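Long-range contacts in enoyl-CoA hydratase (Bacillus halodurans, PDB 3LKE), which probably hydrates enoyl-CoA thioesters, or carries out a related reaction on acyl-CoA compounds, as a member of the crotonase family: residues I108-G114 with R131-E136; R125-R130 with L182-E188. All blocks are in the same frame, centred on the assembly; numbering follows the deposited sequence.

Contact 1 (I108-G114 with R131-E136)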
loop_
_atom_site.group_PDB
_atom_site.type_symbol
_atom_site.label_atom_id
_atom_site.label_comp_id
_atom_site.label_asym_id
_atom_site.label_seq_id
_atom_site.Cartn_x
_atom_site.Cartn_y
_atom_site.Cartn_z
ATOM N N ILE A 108 -11.551 -14.030 -16.482
ATOM C CA ILE A 108 -11.402 -13.179 -17.655
ATOM C C ILE A 108 -10.923 -14.017 -18.827
ATOM O O ILE A 108 -9.737 -14.310 -18.934
ATOM C CB ILE A 108 -10.380 -12.047 -17.430
ATOM C CG1 ILE A 108 -10.597 -11.359 -16.072
ATOM C CG2 ILE A 108 -10.440 -11.048 -18.577
ATOM C CD1 ILE A 108 -11.985 -10.731 -15.912
ATOM N N ASN A 109 -11.853 -14.385 -19.702
ATOM C CA ASN A 109 -11.547 -15.329 -20.779
ATOM C C ASN A 109 -11.008 -14.662 -22.040
ATOM O O ASN A 109 -10.081 -15.161 -22.660
ATOM C CB ASN A 109 -12.763 -16.188 -21.108
ATOM C CG ASN A 109 -13.946 -15.363 -21.587
ATOM O OD1 ASN A 109 -14.306 -14.369 -20.972
ATOM N ND2 ASN A 109 -14.556 -15.780 -22.683
ATOM N N GLY A 110 -11.598 -13.533 -22.411
ATOM C CA GLY A 110 -11.172 -12.793 -23.587
ATOM C C GLY A 110 -10.948 -11.341 -23.211
ATOM O O GLY A 110 -10.643 -11.037 -22.054
ATOM N N TYR A 111 -11.118 -10.427 -24.161
ATOM C CA TYR A 111 -10.736 -9.043 -23.856
ATOM C C TYR A 111 -11.650 -8.402 -22.817
ATOM O O TYR A 111 -12.817 -8.762 -22.675
ATOM C CB TYR A 111 -10.566 -8.177 -25.112
ATOM C CG TYR A 111 -11.786 -8.011 -25.981
ATOM C CD1 TYR A 111 -12.802 -7.134 -25.625
ATOM C CD2 TYR A 111 -11.905 -8.703 -27.183
ATOM C CE1 TYR A 111 -13.908 -6.962 -26.421
ATOM C CE2 TYR A 111 -13.013 -8.533 -27.991
ATOM C CZ TYR A 111 -14.014 -7.661 -27.602
ATOM O OH TYR A 111 -15.133 -7.481 -28.386
ATOM N N ALA A 112 -11.079 -7.469 -22.060
ATOM C CA ALA A 112 -11.800 -6.768 -21.009
ATOM C C ALA A 112 -11.315 -5.334 -21.043
ATOM O O ALA A 112 -10.174 -5.041 -20.651
ATOM C CB ALA A 112 -11.520 -7.392 -19.645
ATOM N N TYR A 113 -12.168 -4.454 -21.555
ATOM C CA TYR A 113 -11.811 -3.050 -21.746
ATOM C C TYR A 113 -12.458 -2.162 -20.708
ATOM O O TYR A 113 -13.632 -2.348 -20.345
ATOM C CB TYR A 113 -12.287 -2.557 -23.114
ATOM C CG TYR A 113 -11.701 -3.286 -24.297
ATOM C CD1 TYR A 113 -10.460 -3.897 -24.220
ATOM C CD2 TYR A 113 -12.384 -3.333 -25.502
ATOM C CE1 TYR A 113 -9.919 -4.554 -25.303
ATOM C CE2 TYR A 113 -11.858 -3.990 -26.590
ATOM C CZ TYR A 113 -10.624 -4.591 -26.488
ATOM O OH TYR A 113 -10.101 -5.243 -27.580
ATOM N N GLY A 114 -11.708 -1.147 -20.286
ATOM C CA GLY A 114 -12.204 -0.171 -19.342
ATOM C C GLY A 114 -12.962 -0.819 -18.198
ATOM O O GLY A 114 -12.494 -1.788 -17.584
ATOM N N ARG A 131 -4.867 -15.519 -23.369
ATOM C CA ARG A 131 -5.193 -14.707 -24.536
ATOM C C ARG A 131 -5.955 -13.428 -24.190
ATOM O O ARG A 131 -6.191 -12.591 -25.057
ATOM C CB ARG A 131 -5.982 -15.514 -25.567
ATOM C CG ARG A 131 -7.295 -16.058 -25.056
ATOM C CD ARG A 131 -8.042 -16.810 -26.149
ATOM N NE ARG A 131 -9.255 -17.420 -25.620
ATOM C CZ ARG A 131 -10.441 -16.819 -25.591
ATOM N NH1 ARG A 131 -10.569 -15.590 -26.076
ATOM N NH2 ARG A 131 -11.497 -17.446 -25.081
ATOM N N ALA A 132 -6.343 -13.282 -22.928
ATOM C CA ALA A 132 -7.041 -12.075 -22.491
ATOM C C ALA A 132 -6.209 -10.818 -22.766
ATOM O O ALA A 132 -4.999 -10.803 -22.554
ATOM C CB ALA A 132 -7.374 -12.167 -21.014
ATOM N N LYS A 133 -6.883 -9.771 -23.232
ATOM C CA LYS A 133 -6.262 -8.469 -23.465
ATOM C C LYS A 133 -7.030 -7.419 -22.673
ATOM O O LYS A 133 -8.216 -7.596 -22.393
ATOM C CB LYS A 133 -6.278 -8.111 -24.954
ATOM C CG LYS A 133 -5.272 -8.875 -25.812
ATOM C CD LYS A 133 -3.860 -8.367 -25.594
ATOM C CE LYS A 133 -2.885 -8.926 -26.630
ATOM N NZ LYS A 133 -2.774 -10.414 -26.543
ATOM N N PHE A 134 -6.346 -6.325 -22.339
ATOM C CA PHE A 134 -6.855 -5.321 -21.412
ATOM C C PHE A 134 -6.561 -3.928 -21.940
ATOM O O PHE A 134 -5.585 -3.730 -22.657
ATOM C CB PHE A 134 -6.167 -5.496 -20.050
ATOM C CG PHE A 134 -6.354 -6.863 -19.454
ATOM C CD1 PHE A 134 -7.407 -7.110 -18.592
ATOM C CD2 PHE A 134 -5.475 -7.894 -19.755
ATOM C CE1 PHE A 134 -7.587 -8.364 -18.031
ATOM C CE2 PHE A 134 -5.652 -9.149 -19.204
ATOM C CZ PHE A 134 -6.716 -9.379 -18.336
ATOM N N LEU A 135 -7.408 -2.969 -21.579
ATOM C CA LEU A 135 -7.264 -1.595 -22.047
ATOM C C LEU A 135 -7.851 -0.598 -21.047
ATOM O O LEU A 135 -8.931 -0.809 -20.518
ATOM C CB LEU A 135 -7.947 -1.437 -23.414
ATOM C CG LEU A 135 -7.893 -0.059 -24.092
ATOM C CD1 LEU A 135 -6.461 0.305 -24.445
ATOM C CD2 LEU A 135 -8.783 -0.051 -25.342
ATOM N N GLU A 136 -7.116 0.481 -20.786
ATOM C CA GLU A 136 -7.603 1.602 -19.988
ATOM C C GLU A 136 -7.419 2.837 -20.859
ATOM O O GLU A 136 -6.297 3.307 -21.038
ATOM C CB GLU A 136 -6.770 1.747 -18.716
ATOM C CG GLU A 136 -6.678 0.466 -17.915
ATOM C CD GLU A 136 -7.934 0.184 -17.124
ATOM O OE1 GLU A 136 -8.882 0.999 -17.190
ATOM O OE2 GLU A 136 -7.971 -0.849 -16.422
#
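Ala112 and Tyr113 pair with Phe134 and Leu135 as two short parallel strands, 111-113 and 133-135, whose directions differ by 8°. Two backbone hydrogen bonds tie them: Ala112 N gives to Lys133 O at 2.9 Å, and Gly114 N gives to Leu135 O at 2.8 Å. Between them Ala112 O faces Phe134 CA at 3.4 Å, a CA-H...O contact. The face that carries Ala112 and Phe134 is packed into the interior. There Ile108 CG2 lies 4.0 Å from Phe134 CE1 and also meets the methyl of Ala132. Phe117 of helix 115-118 closes on Phe134 edge to face. The face with Tyr113 and Leu135 is partly exposed, although these two touch closely. Tyr113 has CG anti to its carbonyl carbon (chi1 -61°), which swings the ring across Leu135. Tyr113 CD1 then sits 3.6 Å from Leu135 CB, and Leu135 CD2 lies over one ring face. Looser are the side chains of Lys133 and Arg131. Lys133 turns its amino end away from the partner strand. At the exposed end, Arg131 runs extended from CG to NE and lays its guanidinium flat against a backbone carbonyl. Asn109 O stands 3.3 Å above the guanidinium plane, over its centre, but is not hydrogen-bonded to it. Arg131 NH2 is hydrogen-bonded to Arg59 O. Gly114 is the N-cap of helix 115-118, and its positive phi suits glycine. This strand, glycine-rich turn and helix match the crotonase fold, where such a helix start commonly supplies part of the oxyanion hole.

Contact 2 (R125-R130 with L182-E188)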
loop_
_atom_site.group_PDB
_atom_site.type_symbol
_atom_site.label_atom_id
_atom_site.label_comp_id
_atom_site.label_asym_id
_atom_site.label_seq_id
_atom_site.Cartn_x
_atom_site.Cartn_y
_atom_site.Cartn_z
ATOM N N ARG A 125 -10.329 -12.496 -6.267
ATOM C CA ARG A 125 -9.301 -13.035 -7.137
ATOM C C ARG A 125 -9.778 -12.888 -8.573
ATOM O O ARG A 125 -10.958 -13.026 -8.851
ATOM C CB ARG A 125 -9.013 -14.512 -6.798
ATOM C CG ARG A 125 -7.780 -15.085 -7.482
ATOM C CD ARG A 125 -7.373 -16.441 -6.869
ATOM N NE ARG A 125 -6.042 -16.873 -7.296
ATOM C CZ ARG A 125 -4.904 -16.458 -6.765
ATOM N NH1 ARG A 125 -4.915 -15.538 -5.799
ATOM N NH2 ARG A 125 -3.745 -16.932 -7.220
ATOM N N ARG A 126 -8.854 -12.532 -9.451
ATOM C CA ARG A 126 -9.128 -12.420 -10.868
ATOM C C ARG A 126 -8.195 -13.373 -11.581
ATOM O O ARG A 126 -6.981 -13.288 -11.420
ATOM C CB ARG A 126 -8.863 -10.989 -11.340
ATOM C CG ARG A 126 -9.904 -9.960 -10.910
ATOM C CD ARG A 126 -9.648 -9.395 -9.515
ATOM N NE ARG A 126 -8.421 -8.604 -9.469
ATOM C CZ ARG A 126 -7.907 -8.066 -8.363
ATOM N NH1 ARG A 126 -8.514 -8.212 -7.196
ATOM N NH2 ARG A 126 -6.786 -7.369 -8.429
ATOM N N ILE A 127 -8.755 -14.286 -12.373
ATOM C CA ILE A 127 -7.956 -15.260 -13.112
ATOM C C ILE A 127 -8.245 -15.070 -14.592
ATOM O O ILE A 127 -9.415 -15.000 -14.987
ATOM C CB ILE A 127 -8.359 -16.702 -12.735
ATOM C CG1 ILE A 127 -8.141 -16.944 -11.233
ATOM C CG2 ILE A 127 -7.551 -17.717 -13.558
ATOM C CD1 ILE A 127 -8.774 -18.254 -10.725
ATOM N N ALA A 128 -7.200 -14.974 -15.408
ATOM C CA ALA A 128 -7.391 -14.731 -16.839
ATOM C C ALA A 128 -6.858 -15.879 -17.698
ATOM O O ALA A 128 -5.891 -16.552 -17.329
ATOM C CB ALA A 128 -6.693 -13.432 -17.243
ATOM N N LEU A 129 -7.472 -16.082 -18.858
ATOM C CA LEU A 129 -6.846 -16.913 -19.880
ATOM C C LEU A 129 -5.654 -16.139 -20.457
ATOM O O LEU A 129 -5.671 -14.910 -20.495
ATOM C CB LEU A 129 -7.850 -17.273 -20.984
ATOM C CG LEU A 129 -8.951 -18.267 -20.588
ATOM C CD1 LEU A 129 -9.855 -18.588 -21.779
ATOM C CD2 LEU A 129 -8.329 -19.541 -20.031
ATOM N N ARG A 130 -4.623 -16.858 -20.895
ATOM C CA ARG A 130 -3.453 -16.242 -21.516
ATOM C C ARG A 130 -3.811 -15.234 -22.614
ATOM O O ARG A 130 -3.141 -14.210 -22.769
ATOM C CB ARG A 130 -2.531 -17.327 -22.089
ATOM C CG ARG A 130 -1.329 -16.801 -22.867
ATOM C CD ARG A 130 -0.193 -16.397 -21.944
ATOM N NE ARG A 130 0.098 -17.454 -20.981
ATOM C CZ ARG A 130 0.938 -17.325 -19.960
ATOM N NH1 ARG A 130 1.573 -16.182 -19.762
ATOM N NH2 ARG A 130 1.136 -18.343 -19.134
ATOM N N LEU A 182 -2.988 -6.743 -11.363
ATOM C CA LEU A 182 -4.386 -6.567 -11.752
ATOM C C LEU A 182 -5.107 -7.911 -11.791
ATOM O O LEU A 182 -6.274 -7.995 -11.438
ATOM C CB LEU A 182 -4.518 -5.842 -13.097
ATOM C CG LEU A 182 -4.069 -4.373 -13.102
ATOM C CD1 LEU A 182 -4.052 -3.803 -14.516
ATOM C CD2 LEU A 182 -4.960 -3.544 -12.186
ATOM N N ILE A 183 -4.391 -8.951 -12.223
ATOM C CA ILE A 183 -4.867 -10.327 -12.127
ATOM C C ILE A 183 -3.918 -11.128 -11.236
ATOM O O ILE A 183 -2.749 -10.757 -11.076
ATOM C CB ILE A 183 -4.919 -10.999 -13.522
ATOM C CG1 ILE A 183 -5.901 -10.258 -14.425
ATOM C CG2 ILE A 183 -5.293 -12.456 -13.403
ATOM C CD1 ILE A 183 -7.297 -10.281 -13.952
ATOM N N GLN A 184 -4.420 -12.234 -10.679
ATOM C CA GLN A 184 -3.644 -13.047 -9.740
ATOM C C GLN A 184 -2.964 -14.256 -10.376
ATOM O O GLN A 184 -1.964 -14.748 -9.856
ATOM C CB GLN A 184 -4.523 -13.491 -8.567
ATOM C CG GLN A 184 -4.717 -12.393 -7.510
ATOM C CD GLN A 184 -5.408 -11.150 -8.067
ATOM O OE1 GLN A 184 -6.546 -11.208 -8.533
ATOM N NE2 GLN A 184 -4.708 -10.012 -8.019
ATOM N N GLU A 185 -3.499 -14.717 -11.501
ATOM C CA GLU A 185 -2.917 -15.857 -12.202
ATOM C C GLU A 185 -3.459 -16.001 -13.609
ATOM O O GLU A 185 -4.519 -15.447 -13.955
ATOM C CB GLU A 185 -3.144 -17.163 -11.425
ATOM C CG GLU A 185 -4.594 -17.473 -11.122
ATOM C CD GLU A 185 -4.764 -18.792 -10.369
ATOM O OE1 GLU A 185 -4.395 -19.854 -10.924
ATOM O OE2 GLU A 185 -5.281 -18.773 -9.231
ATOM N N ILE A 186 -2.718 -16.758 -14.413
ATOM C CA ILE A 186 -3.080 -17.017 -15.796
ATOM C C ILE A 186 -3.245 -18.518 -15.977
ATOM O O ILE A 186 -2.433 -19.292 -15.452
ATOM C CB ILE A 186 -1.980 -16.513 -16.740
ATOM C CG1 ILE A 186 -1.831 -14.989 -16.615
ATOM C CG2 ILE A 186 -2.270 -16.906 -18.180
ATOM C CD1 ILE A 186 -0.728 -14.405 -17.470
ATOM N N CYS A 187 -4.307 -18.914 -16.681
ATOM C CA CYS A 187 -4.448 -20.280 -17.185
ATOM C C CYS A 187 -4.324 -20.252 -18.705
ATOM O O CYS A 187 -4.780 -19.310 -19.352
ATOM C CB CYS A 187 -5.779 -20.883 -16.764
ATOM S SG CYS A 187 -5.925 -21.054 -14.987
ATOM N N GLU A 188 -3.694 -21.277 -19.276
ATOM C CA GLU A 188 -3.378 -21.263 -20.706
ATOM C C GLU A 188 -4.581 -21.468 -21.636
ATOM O O GLU A 188 -4.590 -20.949 -22.755
ATOM C CB GLU A 188 -2.277 -22.282 -21.019
ATOM C CG GLU A 188 -1.002 -22.077 -20.215
ATOM C CD GLU A 188 -0.107 -20.984 -20.779
ATOM O OE1 GLU A 188 -0.622 -19.980 -21.308
ATOM O OE2 GLU A 188 1.127 -21.137 -20.695
#
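The edge of the large, mostly parallel sheet of the crotonase fold is built here: strand 185-187 is outermost in the chain and pairs with strand 125-129 at 34°. Ala128 N gives to Glu185 O at 3.1 Å, and Cys187 N gives to Ala128 O at 2.9 Å. Arginines fasten the pair at both ends. An extended chain with CG anti to the backbone N (chi1 -169°) carries the Arg125 guanidinium across Gln184 to Glu185. Its NE and NH2 both grip Glu185 OE2 side-on, at 2.8 and 3.1 Å. The carboxylate stands almost upright to the guanidinium (81° between planes), and NE uses the anti lone pair of OE2. Gln184 CB lies over one guanidinium face. Arg196 of helix 190-205 binds the same oxygen. A leucine at Arg125 would probably leave Glu185 OE2 without these two donors and more dependent on Arg196. Arg126 bends at chi2 and chi3, and its NE and NH2 both hold Leu182 O side-on, NE at 3.0 Å. Gln184 OE1 accepts from Arg126 N at 2.8 Å and also sits over the Arg126 guanidinium. Arg126 NH1 forms a salt bridge with Glu160 of the second subunit, so this end of the strand pair borders that subunit. At the far end Ile186 CG2 lies over one face of the Arg130 guanidinium, toward its rim, while Arg130 NE holds Glu188 OE1 at its edge, 2.6 Å away.

In the fold
The two contacts lie on the same side of the chain's centre, with their own centres about 11 Å apart. Their segments alternate along the chain: 108-114, 125-130, 131-136, then 182-188. Contact 2 forms the edge of the six-stranded sheet, and contact 1 belongs to the small three-stranded one. The chain passes from strand 103-108 into 111-113, and from 125-129 into 133-135, so the same two runs leave one sheet and enter the other. Ile108 joins the contacts directly through probable backbone hydrogen bonds with Ile127 and Leu129. The two sheets are thus linked by two chain connections and by the bonds of Ile108, and helix 115-118 follows at the far end of strand 111-113.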